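Local coordinates for protein acetyl-CoA acetyltransferase (Bacillus anthracis, PDB 3SS6) that probably catalyses thiolase-type transfer of an acetyl group between acetyl-CoA molecules, giving acetoacetyl-CoA and free coenzyme A, at residues R43-V51 against V259-K269; L367-A377 against G386-L394. All coordinates share one frame; numbering follows the deposited sequence. Where two conformers were deposited one is given.

Interaction 1 (R43-V51 against V259-K269); sequences RGGVEPHEV and VLMSEEKAKEK
G44 passes close to V259 at the chain turn after helix 29-43, their CA atoms 5.7 Å apart, and from there the loop to E50 follows the end of strand 252-262 and helix 263-269, which comes after it. V259 sets its CG2 against G44 CA at 4.1 Å, while its other branch, CG1, meets V46 CG2 at 4.3 Å. M261 reaches the same loop from two residues further along the strand. A bend near its sulfur (chi3 67°) brings CE to 3.8 Å from V46 CG1, the two side chains running antiparallel past one another, and to 3.5 Å from G44 O. That carbonyl already receives a hydrogen bond from T10 OG1 on strand 7-19. Within the N-terminal part of the thiolase fold, the loop joining helix 29-43 to strand 53-57 thus packs against the end of strand 252-262, which runs between strands 112-120 and 7-19, and against helix 263-269. V46 also touches V112 of strand 112-120. Towards the surface the contact turns ionic. In one of its two modelled conformers, K269 meets E50 head-on, NZ lying 2.6 Å from OE1 on the syn side, 27° out of the carboxylate plane, with a weak bond to G45 O; both hold for this conformer, so the grip is probably not permanent. The other carboxylate oxygen, OE2, takes a nearly straight bond from E47 N (2.8 Å, 174°), which limits rotation of the E50 head. A water donates to E50 OE1 and accepts from K265 NZ, linking a second lysine of the helix to this acid.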
loop_
_atom_site.group_PDB
_atom_site.type_symbol
_atom_site.label_atom_id
_atom_site.label_comp_id
_atom_site.label_asym_id
_atom_site.label_seq_id
_atom_site.Cartn_x
_atom_site.Cartn_y
_atom_site.Cartn_z
ATOM N N ARG A 43 8.294 20.473 -37.112
ATOM C CA ARG A 43 9.558 20.967 -37.637
ATOM C C ARG A 43 10.231 20.043 -38.634
ATOM O O ARG A 43 11.101 20.475 -39.391
ATOM C CB ARG A 43 10.543 21.180 -36.506
ATOM C CG ARG A 43 10.092 22.153 -35.472
ATOM C CD ARG A 43 11.226 22.336 -34.504
ATOM N NE ARG A 43 10.916 23.277 -33.446
ATOM C CZ ARG A 43 11.843 23.870 -32.704
ATOM N NH1 ARG A 43 13.131 23.613 -32.922
ATOM N NH2 ARG A 43 11.482 24.721 -31.759
ATOM N N GLY A 44 9.838 18.775 -38.619
ATOM C CA GLY A 44 10.592 17.728 -39.284
ATOM C C GLY A 44 10.306 17.530 -40.758
ATOM O O GLY A 44 10.916 16.678 -41.387
ATOM N N GLY A 45 9.377 18.308 -41.306
ATOM C CA GLY A 45 9.124 18.280 -42.736
ATOM C C GLY A 45 8.166 17.193 -43.188
ATOM O O GLY A 45 8.088 16.876 -44.383
ATOM N N VAL A 46 7.430 16.632 -42.234
ATOM C CA VAL A 46 6.465 15.572 -42.517
ATOM C C VAL A 46 5.144 15.835 -41.813
ATOM O O VAL A 46 5.103 16.480 -40.768
ATOM C CB VAL A 46 6.974 14.184 -42.042
ATOM C CG1 VAL A 46 8.086 13.687 -42.938
ATOM C CG2 VAL A 46 7.420 14.241 -40.576
ATOM N N GLU A 47 4.059 15.330 -42.387
ATOM C CA GLU A 47 2.794 15.300 -41.669
ATOM C C GLU A 47 2.744 14.035 -40.818
ATOM O O GLU A 47 3.403 13.034 -41.133
ATOM C CB GLU A 47 1.618 15.320 -42.648
ATOM C CG GLU A 47 1.500 16.612 -43.427
ATOM C CD GLU A 47 1.339 17.817 -42.518
ATOM O OE1 GLU A 47 0.333 17.878 -41.777
ATOM O OE2 GLU A 47 2.222 18.705 -42.544
ATOM N N PRO A 48 1.960 14.067 -39.739
ATOM C CA PRO A 48 1.861 12.889 -38.871
ATOM C C PRO A 48 1.584 11.586 -39.623
ATOM O O PRO A 48 2.168 10.555 -39.272
ATOM C CB PRO A 48 0.698 13.250 -37.943
ATOM C CG PRO A 48 0.807 14.737 -37.809
ATOM C CD PRO A 48 1.193 15.207 -39.201
ATOM N N HIS A 49 0.729 11.617 -40.640
ATOM C CA HIS A 49 0.383 10.382 -41.340
ATOM C C HIS A 49 1.588 9.777 -42.071
ATOM O O HIS A 49 1.585 8.590 -42.412
ATOM C CB HIS A 49 -0.790 10.604 -42.304
ATOM C CG HIS A 49 -0.419 11.348 -43.546
ATOM N ND1 HIS A 49 -0.615 12.705 -43.690
ATOM C CD2 HIS A 49 0.134 10.922 -44.705
ATOM C CE1 HIS A 49 -0.195 13.083 -44.884
ATOM N NE2 HIS A 49 0.264 12.021 -45.519
ATOM N N GLU A 50 2.624 10.585 -42.287
ATOM C CA GLU A 50 3.816 10.115 -42.986
ATOM C C GLU A 50 4.796 9.432 -42.042
ATOM O O GLU A 50 5.780 8.822 -42.486
ATOM C CB GLU A 50 4.531 11.268 -43.669
ATOM C CG GLU A 50 3.733 11.885 -44.772
ATOM C CD GLU A 50 4.479 13.022 -45.406
ATOM O OE1 GLU A 50 5.240 12.751 -46.357
ATOM O OE2 GLU A 50 4.327 14.171 -44.939
ATOM N N VAL A 51 4.537 9.540 -40.742
ATOM C CA VAL A 51 5.401 8.893 -39.753
ATOM C C VAL A 51 5.113 7.400 -39.687
ATOM O O VAL A 51 3.981 6.987 -39.431
ATOM C CB VAL A 51 5.215 9.506 -38.356
ATOM C CG1 VAL A 51 6.088 8.777 -37.340
ATOM C CG2 VAL A 51 5.544 11.008 -38.396
ATOM N N VAL A 259 13.310 13.691 -35.436
ATOM C CA VAL A 259 12.657 13.132 -36.614
ATOM C C VAL A 259 13.768 12.634 -37.530
ATOM O O VAL A 259 14.690 13.389 -37.869
ATOM C CB VAL A 259 11.788 14.173 -37.367
ATOM C CG1 VAL A 259 11.217 13.557 -38.650
ATOM C CG2 VAL A 259 10.659 14.693 -36.456
ATOM N N LEU A 260 13.701 11.355 -37.892
ATOM C CA LEU A 260 14.706 10.746 -38.755
ATOM C C LEU A 260 14.046 10.245 -40.023
ATOM O O LEU A 260 12.892 9.814 -39.999
ATOM C CB LEU A 260 15.382 9.566 -38.037
ATOM C CG LEU A 260 16.087 9.890 -36.718
ATOM C CD1 LEU A 260 15.165 9.633 -35.494
ATOM C CD2 LEU A 260 17.349 9.061 -36.603
ATOM N N MET A 261 14.776 10.278 -41.137
ATOM C CA MET A 261 14.247 9.714 -42.371
ATOM C C MET A 261 15.407 9.310 -43.280
ATOM O O MET A 261 16.563 9.603 -42.986
ATOM C CB MET A 261 13.315 10.717 -43.076
ATOM C CG MET A 261 14.027 11.990 -43.560
ATOM S SD MET A 261 12.873 13.173 -44.305
ATOM C CE MET A 261 11.905 13.624 -42.854
ATOM N N SER A 262 15.111 8.599 -44.357
ATOM C CA SER A 262 16.163 8.275 -45.312
ATOM C C SER A 262 16.631 9.560 -45.973
ATOM O O SER A 262 15.860 10.512 -46.122
ATOM C CB SER A 262 15.676 7.279 -46.361
ATOM O OG SER A 262 14.670 7.861 -47.183
ATOM N N GLU A 263 17.897 9.597 -46.359
ATOM C CA GLU A 263 18.405 10.765 -47.055
ATOM C C GLU A 263 17.636 10.991 -48.363
ATOM O O GLU A 263 17.417 12.131 -48.776
ATOM C CB GLU A 263 19.902 10.625 -47.317
ATOM C CG GLU A 263 20.521 11.941 -47.797
ATOM C CD GLU A 263 22.033 11.953 -47.722
ATOM O OE1 GLU A 263 22.636 10.901 -47.429
ATOM O OE2 GLU A 263 22.623 13.029 -47.960
ATOM N N GLU A 264 17.233 9.900 -49.008
ATOM C CA GLU A 264 16.458 9.994 -50.241
ATOM C C GLU A 264 15.091 10.634 -50.000
ATOM O O GLU A 264 14.638 11.458 -50.804
ATOM C CB GLU A 264 16.321 8.628 -50.922
ATOM C CG GLU A 264 17.636 8.096 -51.471
ATOM C CD GLU A 264 17.459 6.930 -52.430
ATOM O OE1 GLU A 264 16.420 6.238 -52.352
ATOM O OE2 GLU A 264 18.364 6.710 -53.265
ATOM N N LYS A 265 14.451 10.285 -48.889
ATOM C CA LYS A 265 13.173 10.877 -48.520
ATOM C C LYS A 265 13.331 12.377 -48.266
ATOM O O LYS A 265 12.485 13.173 -48.667
ATOM C CB LYS A 265 12.620 10.196 -47.265
ATOM C CG LYS A 265 11.201 10.612 -46.891
ATOM C CD LYS A 265 10.209 10.078 -47.909
ATOM C CE LYS A 265 8.778 10.237 -47.437
ATOM N NZ LYS A 265 7.828 9.740 -48.477
ATOM N N ALA A 266 14.420 12.766 -47.606
ATOM C CA ALA A 266 14.664 14.188 -47.372
ATOM C C ALA A 266 14.863 14.932 -48.697
ATOM O O ALA A 266 14.354 16.038 -48.881
ATOM C CB ALA A 266 15.859 14.389 -46.453
ATOM N N LYS A 267 15.601 14.321 -49.618
ATOM C CA LYS A 267 15.807 14.928 -50.935
ATOM C C LYS A 267 14.476 15.070 -51.661
ATOM O O LYS A 267 14.205 16.100 -52.290
ATOM C CB LYS A 267 16.778 14.091 -51.769
ATOM C CG LYS A 267 17.079 14.670 -53.166
ATOM C CD LYS A 267 17.967 15.898 -53.058
ATOM C CE LYS A 267 18.345 16.439 -54.431
ATOM N NZ LYS A 267 19.334 17.549 -54.330
ATOM N N GLU A 268 13.652 14.029 -51.572
ATOM C CA GLU A 268 12.328 14.027 -52.188
ATOM C C GLU A 268 11.509 15.222 -51.711
ATOM O O GLU A 268 10.834 15.890 -52.504
ATOM C CB GLU A 268 11.594 12.726 -51.845
ATOM C CG GLU A 268 10.095 12.743 -52.120
ATOM C CD GLU A 268 9.352 11.637 -51.379
ATOM O OE1 GLU A 268 9.602 10.446 -51.667
ATOM O OE2 GLU A 268 8.522 11.959 -50.501
ATOM N N LYS A 269 11.583 15.485 -50.410
ATOM C CA LYS A 269 10.795 16.528 -49.755
ATOM C C LYS A 269 11.396 17.922 -49.890
ATOM O O LYS A 269 10.762 18.915 -49.533
ATOM C CB LYS A 269 10.644 16.210 -48.267
ATOM C CG LYS A 269 9.852 14.957 -47.963
ATOM C CD LYS A 269 8.480 15.012 -48.595
ATOM C CE LYS A 269 7.548 13.991 -47.971
ATOM N NZ LYS A 269 7.310 14.298 -46.529
HETATM O O HOH W 1 5.622 10.420 -47.068
#

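Interaction 2 (L367-A377 against G386-L394); sequences LKRRGLEKGIA and GVALFIEAL
A393 has the most surface buried by this contact, lying against the turn between helix 352-370 and strand 374-381. A393 N donates to E373 O at 2.8 Å, in the carbonyl plane and on a lone pair. The methyl group of A393 packs 4.0 Å from L367 CB and also touches the carbonyl of L372. The turn is able to come back here because G371 ends the helix in a Schellman motif. Next comes A377, joined to L389 in a hydrogen-bonded pair: A377 N gives to L389 O at 2.9 Å, and L389 N returns to A377 O at 2.8 Å, nearly along the C=O axis (163°). Helix 93-107 covers this face through M95, which touches both residues. I391, the third, exchanges backbone bonds with G375, one of them G375 N to I391 O at 3.0 Å. A chi1 of 65° tucks its CG1 in over the main chain, bringing that branch against the side-chain-free G375 and CD1 to 3.9 Å from L367 CD1 of the helix. The other face belongs to I376 and F390, which run alongside one another, CG1 of I376 being 3.8 Å from CD1 of F390 while CG2 lies over one ring face. Beyond them E373 and E392 extend together with carboxylates near enough for repulsion to be likely; K374 NZ forms a salt bridge to E373 and lies 4.5 Å from E392 OE2, so its charge probably eases that repulsion. A water joins E373 OE2 to A393 O. With strand directions 163° apart, strands 374-381 and 385-393 form the antiparallel hairpin, packed against the preceding helix, that ends the C-terminal half of a thiolase fold.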
loop_
_atom_site.group_PDB
_atom_site.type_symbol
_atom_site.label_atom_id
_atom_site.label_comp_id
_atom_site.label_asym_id
_atom_site.label_seq_id
_atom_site.Cartn_x
_atom_site.Cartn_y
_atom_site.Cartn_z
ATOM N N LEU A 367 26.863 21.749 -32.439
ATOM C CA LEU A 367 27.688 21.623 -33.642
ATOM C C LEU A 367 27.283 22.697 -34.647
ATOM O O LEU A 367 28.129 23.407 -35.196
ATOM C CB LEU A 367 27.533 20.238 -34.273
ATOM C CG LEU A 367 28.236 19.055 -33.595
ATOM C CD1 LEU A 367 27.725 17.751 -34.184
ATOM C CD2 LEU A 367 29.763 19.161 -33.750
ATOM N N LYS A 368 25.982 22.826 -34.878
ATOM C CA LYS A 368 25.500 23.801 -35.859
ATOM C C LYS A 368 25.819 25.238 -35.451
ATOM O O LYS A 368 26.248 26.049 -36.281
ATOM C CB LYS A 368 24.003 23.619 -36.113
ATOM C CG LYS A 368 23.689 22.362 -36.927
ATOM C CD LYS A 368 22.231 22.320 -37.364
ATOM C CE LYS A 368 21.870 23.527 -38.231
ATOM N NZ LYS A 368 22.608 23.524 -39.534
ATOM N N ARG A 369 25.624 25.552 -34.175
ATOM C CA ARG A 369 25.916 26.889 -33.667
ATOM C C ARG A 369 27.386 27.263 -33.868
ATOM O O ARG A 369 27.703 28.401 -34.244
ATOM C CB ARG A 369 25.533 27.004 -32.181
ATOM C CG ARG A 369 25.570 28.442 -31.656
ATOM C CD ARG A 369 25.424 28.500 -30.134
ATOM N NE ARG A 369 26.622 28.024 -29.452
ATOM C CZ ARG A 369 27.743 28.733 -29.305
ATOM N NH1 ARG A 369 27.836 29.966 -29.795
ATOM N NH2 ARG A 369 28.777 28.206 -28.662
ATOM N N ARG A 370 28.279 26.306 -33.628
ATOM C CA ARG A 370 29.719 26.537 -33.785
ATOM C C ARG A 370 30.215 26.361 -35.226
ATOM O O ARG A 370 31.379 26.653 -35.530
ATOM C CB ARG A 370 30.518 25.614 -32.865
ATOM C CG ARG A 370 30.319 25.879 -31.387
ATOM C CD ARG A 370 31.223 24.999 -30.539
ATOM N NE ARG A 370 31.061 25.285 -29.118
ATOM C CZ ARG A 370 32.065 25.397 -28.256
ATOM N NH1 ARG A 370 33.318 25.244 -28.675
ATOM N NH2 ARG A 370 31.815 25.668 -26.981
ATOM N N GLY A 371 29.345 25.887 -36.112
ATOM C CA GLY A 371 29.731 25.641 -37.494
ATOM C C GLY A 371 30.700 24.475 -37.642
ATOM O O GLY A 371 31.552 24.462 -38.542
ATOM N N LEU A 372 30.571 23.492 -36.755
ATOM C CA LEU A 372 31.439 22.318 -36.762
ATOM C C LEU A 372 30.684 21.089 -37.280
ATOM O O LEU A 372 29.458 21.095 -37.350
ATOM C CB LEU A 372 31.958 22.048 -35.349
ATOM C CG LEU A 372 32.762 23.202 -34.733
ATOM C CD1 LEU A 372 32.979 22.963 -33.240
ATOM C CD2 LEU A 372 34.084 23.373 -35.461
ATOM N N GLU A 373 31.423 20.037 -37.632
ATOM C CA GLU A 373 30.828 18.873 -38.299
ATOM C C GLU A 373 30.656 17.625 -37.439
ATOM O O GLU A 373 29.547 17.097 -37.312
ATOM C CB GLU A 373 31.651 18.500 -39.537
ATOM C CG GLU A 373 31.084 17.322 -40.309
ATOM C CD GLU A 373 31.881 16.986 -41.560
ATOM O OE1 GLU A 373 33.128 16.910 -41.490
ATOM O OE2 GLU A 373 31.253 16.804 -42.617
ATOM N N LYS A 374 31.756 17.132 -36.875
ATOM C CA LYS A 374 31.757 15.782 -36.301
ATOM C C LYS A 374 31.455 15.724 -34.808
ATOM O O LYS A 374 32.114 16.389 -34.006
ATOM C CB LYS A 374 33.097 15.089 -36.590
ATOM C CG LYS A 374 33.357 14.842 -38.073
ATOM C CD LYS A 374 34.599 13.998 -38.281
ATOM C CE LYS A 374 34.811 13.677 -39.763
ATOM N NZ LYS A 374 35.111 14.900 -40.554
ATOM N N GLY A 375 30.469 14.909 -34.443
ATOM C CA GLY A 375 30.029 14.794 -33.059
ATOM C C GLY A 375 29.980 13.356 -32.577
ATOM O O GLY A 375 29.673 12.443 -33.340
ATOM N N ILE A 376 30.303 13.161 -31.302
ATOM C CA ILE A 376 30.114 11.867 -30.653
ATOM C C ILE A 376 29.256 12.084 -29.424
ATOM O O ILE A 376 29.559 12.955 -28.607
ATOM C CB ILE A 376 31.453 11.268 -30.193
ATOM C CG1 ILE A 376 32.383 11.058 -31.388
ATOM C CG2 ILE A 376 31.218 9.958 -29.461
ATOM C CD1 ILE A 376 33.800 10.594 -30.992
ATOM N N ALA A 377 28.190 11.295 -29.290
ATOM C CA ALA A 377 27.393 11.309 -28.071
ATOM C C ALA A 377 27.470 9.915 -27.453
ATOM O O ALA A 377 27.287 8.913 -28.140
ATOM C CB ALA A 377 25.949 11.685 -28.363
ATOM N N GLY A 386 27.942 0.496 -22.402
ATOM C CA GLY A 386 28.249 1.796 -22.971
ATOM C C GLY A 386 27.645 1.858 -24.359
ATOM O O GLY A 386 27.635 0.861 -25.071
ATOM N N VAL A 387 27.142 3.023 -24.746
ATOM C CA VAL A 387 26.578 3.196 -26.079
ATOM C C VAL A 387 27.127 4.491 -26.652
ATOM O O VAL A 387 27.299 5.458 -25.919
ATOM C CB VAL A 387 25.041 3.248 -26.025
ATOM C CG1 VAL A 387 24.455 3.350 -27.429
ATOM C CG2 VAL A 387 24.507 2.007 -25.310
ATOM N N ALA A 388 27.443 4.494 -27.947
ATOM C CA ALA A 388 27.945 5.702 -28.601
ATOM C C ALA A 388 27.296 5.914 -29.963
ATOM O O ALA A 388 27.019 4.956 -30.698
ATOM C CB ALA A 388 29.469 5.653 -28.736
ATOM N N LEU A 389 27.064 7.183 -30.289
ATOM C CA LEU A 389 26.411 7.575 -31.524
ATOM C C LEU A 389 27.301 8.592 -32.230
ATOM O O LEU A 389 27.798 9.531 -31.607
ATOM C CB LEU A 389 25.043 8.197 -31.198
ATOM C CG LEU A 389 24.197 8.634 -32.393
ATOM C CD1 LEU A 389 23.862 7.448 -33.284
ATOM C CD2 LEU A 389 22.925 9.313 -31.893
ATOM N N PHE A 390 27.517 8.391 -33.527
ATOM C CA PHE A 390 28.458 9.206 -34.299
ATOM C C PHE A 390 27.679 9.952 -35.365
ATOM O O PHE A 390 26.982 9.334 -36.168
ATOM C CB PHE A 390 29.530 8.311 -34.926
ATOM C CG PHE A 390 30.348 7.576 -33.910
ATOM C CD1 PHE A 390 31.606 8.036 -33.549
ATOM C CD2 PHE A 390 29.832 6.455 -33.272
ATOM C CE1 PHE A 390 32.354 7.365 -32.581
ATOM C CE2 PHE A 390 30.565 5.782 -32.301
ATOM C CZ PHE A 390 31.830 6.229 -31.960
ATOM N N ILE A 391 27.766 11.278 -35.346
ATOM C CA ILE A 391 26.971 12.090 -36.260
ATOM C C ILE A 391 27.805 13.152 -36.970
ATOM O O ILE A 391 28.897 13.517 -36.517
ATOM C CB ILE A 391 25.802 12.790 -35.539
ATOM C CG1 ILE A 391 26.328 13.801 -34.525
ATOM C CG2 ILE A 391 24.882 11.774 -34.857
ATOM C CD1 ILE A 391 25.241 14.717 -33.991
ATOM N N GLU A 392 27.295 13.620 -38.103
ATOM C CA GLU A 392 27.904 14.756 -38.798
ATOM C C GLU A 392 26.825 15.796 -39.035
ATOM O O GLU A 392 25.802 15.501 -39.648
ATOM C CB GLU A 392 28.529 14.323 -40.133
ATOM C CG GLU A 392 29.736 13.409 -39.946
ATOM C CD GLU A 392 30.317 12.879 -41.246
ATOM O OE1 GLU A 392 29.662 12.979 -42.306
ATOM O OE2 GLU A 392 31.447 12.350 -41.198
ATOM N N ALA A 393 27.052 17.008 -38.547
ATOM C CA ALA A 393 26.138 18.106 -38.831
ATOM C C ALA A 393 26.242 18.463 -40.309
ATOM O O ALA A 393 27.328 18.418 -40.902
ATOM C CB ALA A 393 26.468 19.316 -37.967
ATOM N N LEU A 394 25.116 18.822 -40.911
ATOM C CA LEU A 394 25.121 19.138 -42.333
ATOM C C LEU A 394 25.182 20.641 -42.561
ATOM O O LEU A 394 24.727 21.426 -41.731
ATOM C CB LEU A 394 23.908 18.518 -43.030
ATOM C CG LEU A 394 23.893 16.986 -42.952
ATOM C CD1 LEU A 394 22.681 16.391 -43.666
ATOM C CD2 LEU A 394 25.185 16.417 -43.529
ATOM O OXT LEU A 394 25.708 21.092 -43.580
HETATM O O HOH W 2 28.611 17.258 -43.005
#

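Overall arrangement
Interactions 1 and 2 lie in the N- and C-terminal halves of the thiolase fold, 43-51 with 259-269 in the first and 367-377 with 386-394 in the second, and both reach the strand system that runs through the chain. Their centres are 20 Å apart, and their nearest atoms, about 5 Å apart, do not touch. Helix 93-107 connects them, receiving L260 from the strand of interaction 1 and A377, V387 and L389 from the hairpin of interaction 2. V387 also touches S92, next to the oxidised C91, consistent with the nucleophilic cysteine of thiolases, so the start of strand 385-393 borders the probable active site. A potassium ion is about 7 Å from G44, and one is about 8 Å from the side chain of K368.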